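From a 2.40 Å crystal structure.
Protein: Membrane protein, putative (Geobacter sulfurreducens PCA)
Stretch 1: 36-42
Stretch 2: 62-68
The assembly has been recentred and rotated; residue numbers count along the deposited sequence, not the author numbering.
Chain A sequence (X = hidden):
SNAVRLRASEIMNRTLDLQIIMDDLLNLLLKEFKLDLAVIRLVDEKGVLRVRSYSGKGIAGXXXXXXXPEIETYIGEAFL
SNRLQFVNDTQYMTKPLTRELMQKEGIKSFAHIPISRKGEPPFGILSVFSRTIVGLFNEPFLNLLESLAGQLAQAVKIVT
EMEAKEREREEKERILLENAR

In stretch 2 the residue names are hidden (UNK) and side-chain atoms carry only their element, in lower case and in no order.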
ATOM      1  N   ASP A  36      14.276   4.852  -7.518  1.00 36.14           N
ATOM      2  CA  ASP A  36      14.079   3.452  -7.221  1.00 35.45           C
ATOM      3  C   ASP A  36      13.300   3.275  -5.940  1.00 34.83           C
ATOM      4  O   ASP A  36      12.802   2.189  -5.682  1.00 35.41           O
ATOM      5  CB  ASP A  36      15.429   2.760  -7.073  1.00 35.99           C
ATOM      6  CG  ASP A  36      16.188   2.737  -8.353  1.00 37.33           C
ATOM      7  OD1 ASP A  36      15.823   1.925  -9.224  1.00 43.09           O
ATOM      8  OD2 ASP A  36      17.136   3.534  -8.509  1.00 38.86           O
ATOM      9  N   LEU A  37      13.192   4.320  -5.124  1.00 33.88           N
ATOM     10  CA  LEU A  37      12.389   4.222  -3.897  1.00 33.15           C
ATOM     11  C   LEU A  37      11.885   5.605  -3.561  1.00 31.40           C
ATOM     12  O   LEU A  37      12.575   6.572  -3.836  1.00 29.70           O
ATOM     13  CB  LEU A  37      13.210   3.635  -2.744  1.00 32.76           C
ATOM     14  CG  LEU A  37      12.527   3.488  -1.369  1.00 33.61           C
ATOM     15  CD1 LEU A  37      11.362   2.481  -1.318  1.00 33.49           C
ATOM     16  CD2 LEU A  37      13.611   3.085  -0.350  1.00 34.46           C
ATOM     17  N   ALA A  38      10.663   5.657  -3.017  1.00 30.05           N
ATOM     18  CA  ALA A  38      10.005   6.875  -2.600  1.00 29.10           C
ATOM     19  C   ALA A  38       9.216   6.540  -1.347  1.00 28.70           C
ATOM     20  O   ALA A  38       8.557   5.523  -1.296  1.00 28.21           O
ATOM     21  CB  ALA A  38       9.051   7.435  -3.723  1.00 27.94           C
ATOM     22  N   VAL A  39       9.251   7.417  -0.357  1.00 28.72           N
ATOM     23  CA  VAL A  39       8.553   7.190   0.898  1.00 29.15           C
ATOM     24  C   VAL A  39       7.825   8.496   1.260  1.00 29.36           C
ATOM     25  O   VAL A  39       8.374   9.565   1.084  1.00 30.30           O
ATOM     26  CB  VAL A  39       9.537   6.719   2.067  1.00 29.39           C
ATOM     27  CG1 VAL A  39       8.785   6.301   3.286  1.00 28.01           C
ATOM     28  CG2 VAL A  39      10.444   5.575   1.633  1.00 26.61           C
ATOM     29  N   ILE A  40       6.574   8.397   1.697  1.00 29.26           N
ATOM     30  CA  ILE A  40       5.882   9.505   2.390  1.00 29.25           C
ATOM     31  C   ILE A  40       5.809   9.152   3.904  1.00 29.47           C
ATOM     32  O   ILE A  40       5.381   8.065   4.267  1.00 29.64           O
ATOM     33  CB  ILE A  40       4.458   9.726   1.838  1.00 28.62           C
ATOM     34  CG1 ILE A  40       4.512  10.292   0.422  1.00 29.10           C
ATOM     35  CG2 ILE A  40       3.634  10.641   2.750  1.00 29.62           C
ATOM     36  CD1 ILE A  40       3.257  10.002  -0.394  1.00 27.10           C
ATOM     37  N   ARG A  41       6.248  10.071   4.755  1.00 30.05           N
ATOM     38  CA  ARG A  41       6.008   9.998   6.177  1.00 31.14           C
ATOM     39  C   ARG A  41       5.102  11.159   6.596  1.00 31.88           C
ATOM     40  O   ARG A  41       5.227  12.270   6.065  1.00 31.21           O
ATOM     41  CB  ARG A  41       7.311  10.084   6.967  1.00 30.59           C
ATOM     42  CG  ARG A  41       8.252   8.968   6.661  1.00 31.69           C
ATOM     43  CD  ARG A  41       9.481   9.100   7.523  1.00 32.63           C
ATOM     44  NE  ARG A  41      10.314   7.900   7.459  1.00 34.30           N
ATOM     45  CZ  ARG A  41      11.103   7.575   6.429  1.00 34.49           C
ATOM     46  NH1 ARG A  41      11.169   8.327   5.333  1.00 34.67           N
ATOM     47  NH2 ARG A  41      11.819   6.468   6.473  1.00 34.68           N
ATOM     48  N   LEU A  42       4.219  10.882   7.565  1.00 32.50           N
ATOM     49  CA  LEU A  42       3.359  11.895   8.162  1.00 32.90           C
ATOM     50  C   LEU A  42       3.539  11.887   9.666  1.00 34.23           C
ATOM     51  O   LEU A  42       3.758  10.848  10.270  1.00 34.61           O
ATOM     52  CB  LEU A  42       1.886  11.659   7.788  1.00 32.39           C
ATOM     53  CG  LEU A  42       1.568  11.662   6.281  1.00 32.90           C
ATOM     54  CD1 LEU A  42       0.065  11.338   5.906  1.00 31.11           C
ATOM     55  CD2 LEU A  42       2.031  12.961   5.641  1.00 31.32           C
ATOM     56  N   UNK A  62      17.444   0.554   5.121  1.00 47.51           N
ATOM     57  CA  UNK A  62      17.983   1.792   5.722  1.00 47.90           C
ATOM     58  C   UNK A  62      17.065   3.000   5.583  1.00 47.62           C
ATOM     59  O   UNK A  62      16.968   3.831   6.502  1.00 47.89           O
ATOM     60  c   UNK A  62      20.854   2.078   7.147  1.00 50.39           C
ATOM     61  c   UNK A  62      20.237   2.970   6.107  1.00 48.55           C
ATOM     62  c   UNK A  62      19.392   2.179   5.112  1.00 48.65           C
ATOM     63  c   UNK A  62      19.244   2.972   3.804  1.00 50.03           C
ATOM     64  N   UNK A  63      16.400   3.082   4.429  1.00 46.68           N
ATOM     65  CA  UNK A  63      15.560   4.201   4.078  1.00 45.42           C
ATOM     66  C   UNK A  63      14.109   4.019   4.564  1.00 45.05           C
ATOM     67  O   UNK A  63      13.246   4.839   4.233  1.00 43.53           O
ATOM     68  c   UNK A  63      15.609   4.402   2.553  1.00 45.01           C
ATOM     69  N   UNK A  64      13.842   3.008   5.402  1.00 44.76           N
ATOM     70  CA  UNK A  64      12.446   2.588   5.659  1.00 44.97           C
ATOM     71  C   UNK A  64      11.741   2.737   7.024  1.00 45.19           C
ATOM     72  O   UNK A  64      10.541   2.283   7.168  1.00 45.21           O
ATOM     73  N   UNK A  65      12.418   3.332   8.021  1.00 43.95           N
ATOM     74  CA  UNK A  65      11.868   3.338   9.392  1.00 44.07           C
ATOM     75  C   UNK A  65      11.047   4.591   9.753  1.00 44.32           C
ATOM     76  O   UNK A  65      11.015   5.552   9.030  1.00 43.41           O
ATOM     77  c   UNK A  65      12.991   3.139  10.412  1.00 43.69           C
ATOM     78  c   UNK A  65      15.782   0.468  10.690  1.00 43.88           C
ATOM     79  c   UNK A  65      13.716   1.806  10.239  1.00 44.26           C
ATOM     80  c   UNK A  65      15.113   1.828  10.814  1.00 43.63           C
ATOM     81  n   UNK A  65      16.557   0.105  11.924  1.00 44.05           N
ATOM     82  N   UNK A  66      10.408   4.567  10.913  1.00 45.17           N
ATOM     83  CA  UNK A  66       9.781   5.747  11.458  1.00 46.33           C
ATOM     84  C   UNK A  66      10.817   6.652  12.142  1.00 46.99           C
ATOM     85  O   UNK A  66      11.772   6.143  12.737  1.00 47.14           O
ATOM     86  o   UNK A  66       6.702   4.028  12.454  1.00 43.74           O
ATOM     87  c   UNK A  66       8.684   5.311  12.433  1.00 46.39           C
ATOM     88  o   UNK A  66       7.431   4.653  10.477  1.00 40.94           O
ATOM     89  c   UNK A  66       7.523   4.613  11.731  1.00 45.13           C
ATOM     90  N   UNK A  67      10.651   7.977  12.041  1.00 47.71           N
ATOM     91  CA  UNK A  67      11.626   8.921  12.622  1.00 48.41           C
ATOM     92  C   UNK A  67      11.039   9.991  13.549  1.00 49.32           C
ATOM     93  O   UNK A  67      10.143  10.775  13.173  1.00 48.22           O
ATOM     94  c   UNK A  67      16.731   7.752  12.419  1.00 52.96           C
ATOM     95  n   UNK A  67      13.972   6.893   9.485  1.00 53.17           N
ATOM     96  c   UNK A  67      12.479   9.579  11.510  1.00 49.83           C
ATOM     97  c   UNK A  67      14.618   8.072  11.274  1.00 52.50           C
ATOM     98  c   UNK A  67      15.492   8.432  12.314  1.00 52.80           C
ATOM     99  c   UNK A  67      12.980   7.777   9.775  1.00 52.54           C
ATOM    100  c   UNK A  67      16.222   6.350  10.496  1.00 52.53           C
ATOM    101  c   UNK A  67      15.002   7.055  10.376  1.00 52.86           C
ATOM    102  c   UNK A  67      17.075   6.715  11.511  1.00 51.98           C
ATOM    103  c   UNK A  67      13.326   8.544  10.844  1.00 51.66           C
ATOM    104  N   UNK A  68      11.557  10.009  14.779  1.00 50.19           N
ATOM    105  CA  UNK A  68      11.508  11.213  15.615  1.00 50.87           C
ATOM    106  C   UNK A  68      12.426  12.262  14.960  1.00 50.88           C
ATOM    107  O   UNK A  68      13.660  12.063  14.847  1.00 50.32           O
ATOM    108  c   UNK A  68      11.399   9.734  19.229  1.00 51.56           C
ATOM    109  o   UNK A  68      10.600   9.034  19.870  1.00 52.67           O
ATOM    110  c   UNK A  68      11.186   9.809  17.720  1.00 52.54           C
ATOM    111  o   UNK A  68      12.348  10.357  19.764  1.00 52.70           O
ATOM    112  c   UNK A  68      11.964  10.937  17.039  1.00 50.85           C
TER

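Position 62 carries four side-chain carbons and no heteroatom. The carbon bonded to CA is forked, and one arm runs on for two carbons while the other stops after one. Branching at the first carbon with arms of unequal length identifies Ile-62. Its nearest approach to stretch 1, Ile-62 CG2 to Leu-37 CD2, is 7.0 Å, too far for contact.

At position 63 a single carbon follows CA. That lone CB points toward stretch 1 and lies 3.8 Å from Leu-37 CD2, an apolar contact; one carbon and nothing beyond it means Ala-63. Its carbonyl faces the same strand: Ala-63 O lies 3.9 Å from Val-39 CG2 and, more importantly, accepts a hydrogen bond from Arg-41 NH2 at 3.1 Å, with an N-H...O angle of 154°.

Position 64 has backbone atoms alone, which makes it Gly-64. An ideal CB built here would point away and find nothing of stretch 1 within 5.5 Å, so the contact itself does not account for the missing side chain. The backbone still passes near the arginine, with Gly-64 C 3.8 Å from Arg-41 NH2.

Four carbons in an unbranched row, ending in nitrogen, occupy position 65. This is Lys-65. Its CA-to-CB bond points away from the strand, and its nearest side-chain atom, Lys-65 CB, stays 5.3 Å from Arg-41 NH2. The main chain makes the contact instead: Lys-65 O accepts from both Arg-41 NE (2.9 Å, 145°) and Arg-41 NH2 (2.8 Å, 147°).

Position 66 shows two carbons, the second bearing two oxygens: a short carboxylate, hence Asp-66. Although a carboxylate might be expected to seek the arginine, Asp-66 OD1, its nearest atom, stays 5.3 Å from Arg-41 NE, and both oxygens are hydrogen-bonded elsewhere in the structure.

At position 67 one carbon leads into fused five- and six-membered rings holding eight carbons and one nitrogen, an indole, so the residue is Trp-67. The CA-to-CB bond points sideways, but the ring end comes nearer, placing Trp-67 CD1 3.5 Å from Arg-41 NE. That nitrogen lies at the ring edge, near the indole plane, which excludes stacking of the guanidinium over the ring.

Position 68 has three carbons, the third carrying two oxygens. One carbon longer than the carboxylate at 66, it is Glu-68, and Glu-68 CB stays 10.0 Å from Arg-41 CD.

The contact is modest, burying 228 Å² over both sides, and it centres on Arg-41, which has 84 Å² covered. The two segments run in nearly the same direction, 7° apart, yet their CA atoms stay 7.7 Å apart even at the Val-39/Gly-64 pair. The long arginine side chain spans that gap. Both carbonyl acceptors lie at the guanidinium edge, near its plane, where N-H groups can reach them. Along the strand, Leu-37, Val-39 and Arg-41 point toward stretch 2, while Ala-38 and Ile-40 are out of reach: an alternation that supplies apolar packing at Ala-63 and polar anchoring beside it.

Stretch 2 62-68: IAGKDWE
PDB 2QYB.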